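Long-range contacts in CrtC domain-containing protein (Fusarium vanettenii 77-13-4, PDB 7A0Q), which probably acts as a kievitone hydratase, adding water to the plant isoflavonoid defence compound kievitone: residues P83-F88 and V104-S109; A153-V158 and L178-T183; Y283-K288 and T316-F321. All blocks are in the same frame, centred on the assembly; numbering follows the deposited sequence. Where two conformers were deposited one is given.

Contact 1. Residues P83-F88 and V104-S109; sequences PVYTYF and VTVGSS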
loop_
_atom_site.group_PDB
_atom_site.type_symbol
_atom_site.label_atom_id
_atom_site.label_comp_id
_atom_site.label_asym_id
_atom_site.label_seq_id
_atom_site.Cartn_x
_atom_site.Cartn_y
_atom_site.Cartn_z
ATOM N N PRO A 83 -17.570 -9.605 4.680
ATOM C CA PRO A 83 -18.660 -10.516 5.072
ATOM C C PRO A 83 -19.192 -11.374 3.934
ATOM O O PRO A 83 -19.679 -12.485 4.184
ATOM C CB PRO A 83 -19.732 -9.558 5.607
ATOM C CG PRO A 83 -18.963 -8.381 6.086
ATOM C CD PRO A 83 -17.828 -8.222 5.118
ATOM N N VAL A 84 -19.106 -10.905 2.692
ATOM C CA VAL A 84 -19.651 -11.648 1.558
ATOM C C VAL A 84 -18.641 -12.639 0.996
ATOM O O VAL A 84 -19.007 -13.745 0.593
ATOM C CB VAL A 84 -20.131 -10.660 0.476
ATOM C CG1 VAL A 84 -20.791 -11.407 -0.678
ATOM C CG2 VAL A 84 -21.085 -9.639 1.087
ATOM N N TYR A 85 -17.368 -12.260 0.950
ATOM C CA TYR A 85 -16.334 -13.107 0.373
ATOM C C TYR A 85 -14.993 -12.628 0.904
ATOM O O TYR A 85 -14.892 -11.575 1.535
ATOM C CB TYR A 85 -16.358 -13.070 -1.164
ATOM C CG TYR A 85 -16.367 -11.673 -1.770
ATOM C CD1 TYR A 85 -15.273 -10.822 -1.635
ATOM C CD2 TYR A 85 -17.464 -11.209 -2.486
ATOM C CE1 TYR A 85 -15.271 -9.553 -2.188
ATOM C CE2 TYR A 85 -17.476 -9.937 -3.039
ATOM C CZ TYR A 85 -16.378 -9.111 -2.882
ATOM O OH TYR A 85 -16.375 -7.845 -3.426
ATOM N N THR A 86 -13.961 -13.416 0.639
ATOM C CA THR A 86 -12.588 -12.981 0.827
ATOM C C THR A 86 -11.924 -12.917 -0.535
ATOM O O THR A 86 -12.423 -13.467 -1.516
ATOM C CB THR A 86 -11.807 -13.945 1.725
ATOM O OG1 THR A 86 -11.640 -15.185 1.024
ATOM C CG2 THR A 86 -12.540 -14.206 3.014
ATOM N N TYR A 87 -10.764 -12.271 -0.596
ATOM C CA TYR A 87 -9.964 -12.424 -1.797
ATOM C C TYR A 87 -8.502 -12.186 -1.485
ATOM O O TYR A 87 -8.142 -11.564 -0.482
ATOM C CB TYR A 87 -10.426 -11.514 -2.946
ATOM C CG TYR A 87 -10.352 -10.007 -2.765
ATOM C CD1 TYR A 87 -9.134 -9.333 -2.710
ATOM C CD2 TYR A 87 -11.511 -9.249 -2.752
ATOM C CE1 TYR A 87 -9.089 -7.942 -2.590
ATOM C CE2 TYR A 87 -11.471 -7.857 -2.644
ATOM C CZ TYR A 87 -10.257 -7.212 -2.558
ATOM O OH TYR A 87 -10.205 -5.838 -2.454
ATOM N N PHE A 88 -7.666 -12.757 -2.339
ATOM C CA PHE A 88 -6.259 -12.414 -2.422
ATOM C C PHE A 88 -5.993 -11.923 -3.831
ATOM O O PHE A 88 -6.489 -12.504 -4.802
ATOM C CB PHE A 88 -5.364 -13.622 -2.107
ATOM C CG PHE A 88 -3.885 -13.308 -2.115
ATOM C CD1 PHE A 88 -3.272 -12.726 -1.005
ATOM C CD2 PHE A 88 -3.105 -13.605 -3.230
ATOM C CE1 PHE A 88 -1.899 -12.445 -1.015
ATOM C CE2 PHE A 88 -1.738 -13.331 -3.249
ATOM C CZ PHE A 88 -1.131 -12.749 -2.135
ATOM N N VAL A 104 -6.755 -11.738 -9.324
ATOM C CA VAL A 104 -7.597 -11.679 -8.134
ATOM C C VAL A 104 -8.228 -13.053 -7.984
ATOM O O VAL A 104 -8.807 -13.575 -8.945
ATOM C CB VAL A 104 -8.699 -10.604 -8.249
ATOM C CG1 VAL A 104 -9.521 -10.534 -6.957
ATOM C CG2 VAL A 104 -8.134 -9.235 -8.627
ATOM N N THR A 105 -8.108 -13.652 -6.802
ATOM C CA THR A 105 -8.707 -14.958 -6.543
ATOM C C THR A 105 -9.619 -14.867 -5.324
ATOM O O THR A 105 -9.246 -14.293 -4.294
ATOM C CB THR A 105 -7.625 -16.051 -6.394
ATOM O OG1 THR A 105 -8.249 -17.338 -6.320
ATOM C CG2 THR A 105 -6.759 -15.833 -5.161
ATOM N N VAL A 106 -10.834 -15.394 -5.458
ATOM C CA VAL A 106 -11.905 -15.153 -4.499
ATOM C C VAL A 106 -12.063 -16.373 -3.606
ATOM O O VAL A 106 -12.115 -17.510 -4.094
ATOM C CB VAL A 106 -13.220 -14.810 -5.221
ATOM C CG1 VAL A 106 -14.353 -14.645 -4.226
ATOM C CG2 VAL A 106 -13.039 -13.542 -6.026
ATOM N N GLY A 107 -12.097 -16.136 -2.294
ATOM C CA GLY A 107 -12.378 -17.155 -1.314
ATOM C C GLY A 107 -13.716 -16.922 -0.640
ATOM O O GLY A 107 -14.491 -16.040 -1.014
ATOM N N SER A 108 -13.985 -17.738 0.373
ATOM C CA SER A 108 -15.260 -17.646 1.069
ATOM C C SER A 108 -15.149 -17.129 2.494
ATOM O O SER A 108 -16.015 -16.359 2.925
ATOM C CB SER A 108 -15.968 -19.008 1.067
ATOM O OG SER A 108 -15.148 -20.012 1.619
ATOM N N SER A 109 -14.103 -17.490 3.240
ATOM C CA SER A 109 -14.030 -17.095 4.640
ATOM C C SER A 109 -12.578 -16.997 5.093
ATOM O O SER A 109 -11.656 -17.485 4.436
ATOM C CB SER A 109 -14.793 -18.077 5.535
ATOM O OG SER A 109 -14.164 -19.343 5.525
HETATM O O HOH W 1 -18.709 -16.544 2.433
#

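Contact 2. Residues A153-V158 and L178-T183; sequences ATTGAV and LPSAKT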
loop_
_atom_site.group_PDB
_atom_site.type_symbol
_atom_site.label_atom_id
_atom_site.label_comp_id
_atom_site.label_asym_id
_atom_site.label_seq_id
_atom_site.Cartn_x
_atom_site.Cartn_y
_atom_site.Cartn_z
ATOM N N ALA A 153 10.074 -5.670 9.963
ATOM C CA ALA A 153 9.586 -4.300 10.130
ATOM C C ALA A 153 10.615 -3.413 10.838
ATOM O O ALA A 153 10.345 -2.785 11.861
ATOM C CB ALA A 153 8.262 -4.310 10.879
ATOM N N THR A 154 11.801 -3.342 10.229
ATOM C CA THR A 154 12.911 -2.504 10.667
ATOM C C THR A 154 12.701 -1.037 10.300
ATOM O O THR A 154 13.606 -0.390 9.773
ATOM C CB THR A 154 14.201 -3.029 10.023
ATOM O OG1 THR A 154 14.118 -2.828 8.598
ATOM C CG2 THR A 154 14.379 -4.497 10.321
ATOM N N THR A 155 11.508 -0.502 10.570
ATOM C CA THR A 155 11.090 0.750 9.956
ATOM C C THR A 155 10.040 1.410 10.848
ATOM O O THR A 155 9.145 0.733 11.367
ATOM C CB THR A 155 10.555 0.488 8.536
ATOM O OG1 THR A 155 10.236 1.724 7.885
ATOM C CG2 THR A 155 9.324 -0.453 8.553
ATOM N N GLY A 156 10.175 2.720 11.044
ATOM C CA GLY A 156 9.259 3.442 11.924
ATOM C C GLY A 156 7.846 3.511 11.348
ATOM O O GLY A 156 7.652 3.861 10.178
ATOM N N ALA A 157 6.851 3.172 12.171
ATOM C CA ALA A 157 5.481 3.078 11.677
ATOM C C ALA A 157 4.907 4.445 11.317
ATOM O O ALA A 157 5.230 5.467 11.937
ATOM C CB ALA A 157 4.566 2.421 12.716
ATOM N N VAL A 158 4.064 4.444 10.281
ATOM C CA VAL A 158 3.191 5.567 9.936
ATOM C C VAL A 158 1.861 5.287 10.620
ATOM O O VAL A 158 1.154 4.349 10.247
ATOM C CB VAL A 158 2.998 5.687 8.416
ATOM C CG1 VAL A 158 2.021 6.817 8.069
ATOM C CG2 VAL A 158 4.344 5.860 7.699
ATOM N N LEU A 178 4.143 0.257 7.571
ATOM C CA LEU A 178 5.544 0.014 7.895
ATOM C C LEU A 178 6.307 0.258 6.602
ATOM O O LEU A 178 6.308 -0.608 5.716
ATOM C CB LEU A 178 5.749 -1.421 8.393
ATOM C CG LEU A 178 4.826 -1.810 9.551
ATOM C CD1 LEU A 178 4.976 -3.276 9.963
ATOM C CD2 LEU A 178 5.022 -0.875 10.741
ATOM N N PRO A 179 6.936 1.433 6.420
ATOM C CA PRO A 179 7.246 1.899 5.052
ATOM C C PRO A 179 8.438 1.265 4.349
ATOM O O PRO A 179 8.404 1.104 3.124
ATOM C CB PRO A 179 7.501 3.404 5.238
ATOM C CG PRO A 179 7.018 3.727 6.587
ATOM C CD PRO A 179 7.112 2.499 7.419
ATOM N N SER A 180 9.477 0.892 5.093
ATOM C CA SER A 180 10.755 0.518 4.489
ATOM C C SER A 180 11.323 -0.729 5.153
ATOM O O SER A 180 12.478 -0.762 5.587
ATOM C CB SER A 180 11.739 1.681 4.584
ATOM O OG SER A 180 11.299 2.760 3.785
ATOM N N ALA A 181 10.509 -1.781 5.215
ATOM C CA ALA A 181 10.916 -3.019 5.867
ATOM C C ALA A 181 11.986 -3.747 5.062
ATOM O O ALA A 181 11.910 -3.833 3.834
ATOM C CB ALA A 181 9.704 -3.944 6.043
ATOM N N LYS A 182 12.985 -4.275 5.768
ATOM C CA LYS A 182 13.978 -5.141 5.135
ATOM C C LYS A 182 13.292 -6.330 4.475
ATOM O O LYS A 182 12.439 -6.981 5.080
ATOM C CB LYS A 182 14.993 -5.613 6.180
ATOM C CG LYS A 182 16.124 -6.459 5.615
ATOM C CD LYS A 182 17.100 -6.865 6.715
ATOM C CE LYS A 182 18.136 -7.844 6.158
ATOM N NZ LYS A 182 19.077 -8.340 7.202
ATOM N N THR A 183 13.680 -6.617 3.232
ATOM C CA THR A 183 12.992 -7.570 2.375
ATOM C C THR A 183 13.963 -8.610 1.829
ATOM O O THR A 183 15.048 -8.264 1.361
ATOM C CB THR A 183 12.335 -6.822 1.211
ATOM O OG1 THR A 183 11.489 -5.790 1.739
ATOM C CG2 THR A 183 11.531 -7.759 0.342
#

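Contact 3. Residues Y283-K288 and T316-F321; sequences YPLDWK and TAYEGF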
loop_
_atom_site.group_PDB
_atom_site.type_symbol
_atom_site.label_atom_id
_atom_site.label_comp_id
_atom_site.label_asym_id
_atom_site.label_seq_id
_atom_site.Cartn_x
_atom_site.Cartn_y
_atom_site.Cartn_z
ATOM N N TYR A 283 -9.437 5.701 -15.354
ATOM C CA TYR A 283 -8.510 6.188 -14.336
ATOM C C TYR A 283 -7.659 7.333 -14.881
ATOM O O TYR A 283 -7.149 7.245 -15.999
ATOM C CB TYR A 283 -7.579 5.072 -13.868
ATOM C CG TYR A 283 -8.270 3.843 -13.331
ATOM C CD1 TYR A 283 -8.960 3.876 -12.124
ATOM C CD2 TYR A 283 -8.219 2.639 -14.025
ATOM C CE1 TYR A 283 -9.586 2.743 -11.631
ATOM C CE2 TYR A 283 -8.846 1.508 -13.540
ATOM C CZ TYR A 283 -9.518 1.560 -12.341
ATOM O OH TYR A 283 -10.134 0.428 -11.868
ATOM N N PRO A 284 -7.466 8.400 -14.107
ATOM C CA PRO A 284 -6.422 9.370 -14.444
ATOM C C PRO A 284 -5.049 8.768 -14.182
ATOM O O PRO A 284 -4.893 7.841 -13.382
ATOM C CB PRO A 284 -6.705 10.535 -13.495
ATOM C CG PRO A 284 -7.296 9.861 -12.281
ATOM C CD PRO A 284 -8.077 8.675 -12.792
ATOM N N LEU A 285 -4.036 9.307 -14.868
ATOM C CA LEU A 285 -2.679 8.775 -14.770
ATOM C C LEU A 285 -1.652 9.812 -14.325
ATOM O O LEU A 285 -0.459 9.508 -14.295
ATOM C CB LEU A 285 -2.243 8.154 -16.101
ATOM C CG LEU A 285 -2.942 6.857 -16.498
ATOM C CD1 LEU A 285 -2.294 6.287 -17.747
ATOM C CD2 LEU A 285 -2.889 5.821 -15.364
ATOM N N ASP A 286 -2.081 11.023 -13.975
ATOM C CA ASP A 286 -1.202 12.030 -13.398
ATOM C C ASP A 286 -1.995 12.795 -12.353
ATOM O O ASP A 286 -3.223 12.826 -12.396
ATOM C CB ASP A 286 -0.647 12.999 -14.460
ATOM C CG ASP A 286 0.163 12.283 -15.529
ATOM O OD1 ASP A 286 1.387 12.120 -15.350
ATOM O OD2 ASP A 286 -0.433 11.862 -16.541
ATOM N N TRP A 287 -1.280 13.393 -11.400
ATOM C CA TRP A 287 -1.919 14.078 -10.281
ATOM C C TRP A 287 -1.056 15.248 -9.834
ATOM O O TRP A 287 0.161 15.274 -10.045
ATOM C CB TRP A 287 -2.150 13.138 -9.072
ATOM C CG TRP A 287 -2.967 11.928 -9.379
ATOM C CD1 TRP A 287 -4.306 11.765 -9.176
ATOM C CD2 TRP A 287 -2.497 10.707 -9.952
ATOM N NE1 TRP A 287 -4.700 10.520 -9.602
ATOM C CE2 TRP A 287 -3.607 9.850 -10.082
ATOM C CE3 TRP A 287 -1.241 10.255 -10.369
ATOM C CZ2 TRP A 287 -3.501 8.567 -10.622
ATOM C CZ3 TRP A 287 -1.138 8.982 -10.900
ATOM C CH2 TRP A 287 -2.264 8.152 -11.020
ATOM N N LYS A 288 -1.705 16.202 -9.173
ATOM C CA LYS A 288 -1.026 17.192 -8.355
ATOM C C LYS A 288 -1.537 17.093 -6.925
ATOM O O LYS A 288 -2.739 16.913 -6.700
ATOM C CB LYS A 288 -1.244 18.615 -8.896
ATOM C CG LYS A 288 -0.388 18.938 -10.117
ATOM C CD LYS A 288 -0.568 20.381 -10.580
ATOM C CE LYS A 288 -0.609 20.474 -12.100
ATOM N NZ LYS A 288 -0.216 21.825 -12.603
ATOM N N THR A 316 -11.668 -4.771 -7.516
ATOM C CA THR A 316 -10.908 -4.128 -8.579
ATOM C C THR A 316 -10.157 -2.927 -8.024
ATOM O O THR A 316 -10.681 -2.206 -7.172
ATOM C CB THR A 316 -11.855 -3.684 -9.709
ATOM O OG1 THR A 316 -12.504 -4.837 -10.255
ATOM C CG2 THR A 316 -11.114 -2.965 -10.819
ATOM N N ALA A 317 -8.928 -2.705 -8.494
ATOM C CA ALA A 317 -8.225 -1.504 -8.064
ATOM C C ALA A 317 -7.143 -1.132 -9.062
ATOM O O ALA A 317 -6.487 -2.011 -9.628
ATOM C CB ALA A 317 -7.594 -1.689 -6.677
ATOM N N TYR A 318 -6.945 0.171 -9.254
ATOM C CA TYR A 318 -5.703 0.637 -9.848
ATOM C C TYR A 318 -4.652 0.685 -8.744
ATOM O O TYR A 318 -4.825 1.391 -7.745
ATOM C CB TYR A 318 -5.872 2.007 -10.509
ATOM C CG TYR A 318 -4.739 2.299 -11.464
ATOM C CD1 TYR A 318 -3.576 2.929 -11.030
ATOM C CD2 TYR A 318 -4.813 1.898 -12.799
ATOM C CE1 TYR A 318 -2.525 3.174 -11.905
ATOM C CE2 TYR A 318 -3.763 2.141 -13.683
ATOM C CZ TYR A 318 -2.622 2.769 -13.231
ATOM O OH TYR A 318 -1.578 3.002 -14.102
ATOM N N GLU A 319 -3.591 -0.103 -8.890
ATOM C CA GLU A 319 -2.542 -0.176 -7.873
ATOM C C GLU A 319 -1.221 0.026 -8.598
ATOM O O GLU A 319 -0.593 -0.935 -9.041
ATOM C CB GLU A 319 -2.586 -1.490 -7.129
ATOM C CG GLU A 319 -3.885 -1.772 -6.452
ATOM C CD GLU A 319 -3.943 -1.191 -5.063
ATOM O OE1 GLU A 319 -2.958 -0.553 -4.625
ATOM O OE2 GLU A 319 -4.986 -1.385 -4.410
ATOM N N GLY A 320 -0.804 1.283 -8.708
ATOM C CA GLY A 320 0.226 1.641 -9.656
ATOM C C GLY A 320 1.476 2.251 -9.060
ATOM O O GLY A 320 1.414 3.144 -8.210
ATOM N N PHE A 321 2.624 1.757 -9.506
ATOM C CA PHE A 321 3.885 2.435 -9.238
ATOM C C PHE A 321 3.859 3.819 -9.874
ATOM O O PHE A 321 3.406 3.981 -11.009
ATOM C CB PHE A 321 5.038 1.607 -9.812
ATOM C CG PHE A 321 6.399 2.160 -9.526
ATOM C CD1 PHE A 321 6.836 2.347 -8.223
ATOM C CD2 PHE A 321 7.264 2.467 -10.571
ATOM C CE1 PHE A 321 8.108 2.842 -7.964
ATOM C CE2 PHE A 321 8.537 2.963 -10.326
ATOM C CZ PHE A 321 8.970 3.152 -9.023
#

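Contact 1. Residues P83-F88 and V104-S109
The carbonyl oxygen of Thr86 is gripped from across the hairpin by Gly107 N at 2.8 Å and, less strongly, by the CA-H of Val106. Gly107 N stands above the carbonyl plane. Gly107 O takes the N-H of Thr86 in return, at 3.1 Å, which completes an antiparallel hydrogen-bonded pair. Two residues on, Phe88 and Thr105 repeat the exchange: Thr105 N gives an almost straight bond to Phe88 O (2.8 Å, 173°), close to the C=O axis.

Side chains alternate between the two faces. Thr86, Phe88 and Thr105 share one, where CG2 of Thr105 lies 4.0 Å from CB of Phe88; the methyl of this beta-branched residue packs on the backbone carbonyl and CB of Phe88, with Val120 touching both side chains. Thr86 OG1 sits between its own N and carbonyl carbon (chi1 68°) and comes within 3.1 Å of Gly107 CA, on the side where a CB would stand, so glycine gives the hydroxyl room. Thr86 CG2 meets Ser109 C at 3.5 Å. On the other face Tyr87 pairs with Val106, and CG1 of Val104 reaches CB of Tyr87 at 4.2 Å. Tyr85 meets Val106 CG1 chiefly with its CB, and its ring then leads away to Asp312, whose OD2 is hydrogen-bonded to Tyr85 OH.

The two strands form an antiparallel beta hairpin within the CrtC N-terminal lipocalin domain, a member of the calycin clan; strand 72-81 pairs with the other side of strand 86-94. At the open end of the hairpin Thr86 and Ser109 belong, with Ser119, to a magnesium site.

Contact 2. Residues A153-V158 and L178-T183
Ala153 CA lies 4.6 Å from Ala181 CA, and Ala157 CA lies 4.9 Å from Leu178 CA, so the loop runs in the opposite sense beside a strand that turns a corner at Ser180. Thr154 is the centre of an inverse gamma turn at the start of the loop.

Thr155 carries the polar part of the contact. Its OG1, anti to the backbone N (chi1 -176°), accepts the N-H of Ser180 at 3.0 Å with an N-H...O angle of 141°, so the bond is noticeably bent, and it is also hydrogen-bonded to Glu31 OE1. A threonine suits the spot because its other branch is apolar: CG2 lies 3.7 Å from Leu178 CB. Thr154 OG1 takes a weak bond from Lys182 N, but its stronger partner is the carbonyl of Glu31.

Around this, Leu178 spreads its fork between two alanines. CD1 meets Ala153 CB at 3.6 Å, while CD2 meets Ala157 CB at 3.9 Å; the small methyls let the loop lie close over the leucine. Pro179 has no N-H to satisfy at the corner, and its ring is used for packing. CG touches Val158 CG2 at 3.6 Å, the two side chains crossing obliquely, and CD lies 3.1 Å from Gly156 O. That carbonyl is hydrogen-bonded to Arg253 NH1.

The loop thus joins strand 145-152 to strand 158-168 while lying against strand 171-189. From strand 202-210, Trp204 touches Val158 and Pro179, and Tyr205 touches Leu178, while Arg253 of strand 245-253, in the lipocalin-like barrel, touches Thr155, Val158 and Pro179.

Contact 3. Residues Y283-K288 and T316-F321
Thr316 comes first, touching Tyr283 with its methyl: CG2, anti to the backbone N, lies 3.7 Å from Tyr283 OH. Its OG1 is taken up by Asp312 O and Gly310 N, so its hydroxyl is bound by the loop while its methyl lies against the phenol oxygen of Tyr283. Ala317 turns its CB away from 283-288, toward Val342 of strand 331-343.

Tyr318 makes the main contact. Its CB stands over the centre of the Tyr283 ring, 3.9 Å from the centroid and only 8° off the ring normal, a CH-pi contact against the flat face. The phenol ring follows with CG anti to the backbone N (chi1 -163°), and its CD2 reaches Tyr283 CD2 at 3.7 Å. The two ring planes meet at 48°, an oblique pairing. Farther out, Leu285 crosses the phenol at about a right angle, its CD2 lying 3.4 Å from Tyr318 OH and 3.7 Å from Tyr318 CZ. A leucine methyl can lie against this end of the phenol without competing for its hydrogen bonds to Glu304 O and Ser301 OG. Gly320 CA comes within 3.9 Å of Tyr318 CE1; without a CB it leaves the ring room.

The strands run nearly parallel, with axes 9.8 Å from each other, since strand 295-308 lies between them in the barrel. Glu307 of that strand holds Tyr283 OH. The contact between the segments is mainly CH-pi and van der Waals packing of buried tyrosines. Their hydroxyls are satisfied by the strand between, which probably fixes where each ring end lies, while the packing of Tyr318 CB on the Tyr283 face and of Leu285 on the phenol limits how the rings turn.

Along the chain the three contacts come in series, each closing before the next opens. Contacts 1 and 2 fall in the CrtC N-terminal lipocalin range, their centres 27 Å apart; contact 3 lies in the lipocalin-like range, about 24 Å from either by centre. Contact 1 pairs the open end of a hairpin, contact 2 covers a strand corner, and contact 3 reaches past one strand of the eight-stranded antiparallel barrel. Contacts 2 and 3 stand on opposite sides of the chain's centre. Contacts 1 and 3 come within about 5 Å at their nearest atoms, and Asp312 bonds to both, so the two calycin-type parts are joined there and through Arg253 at contact 2.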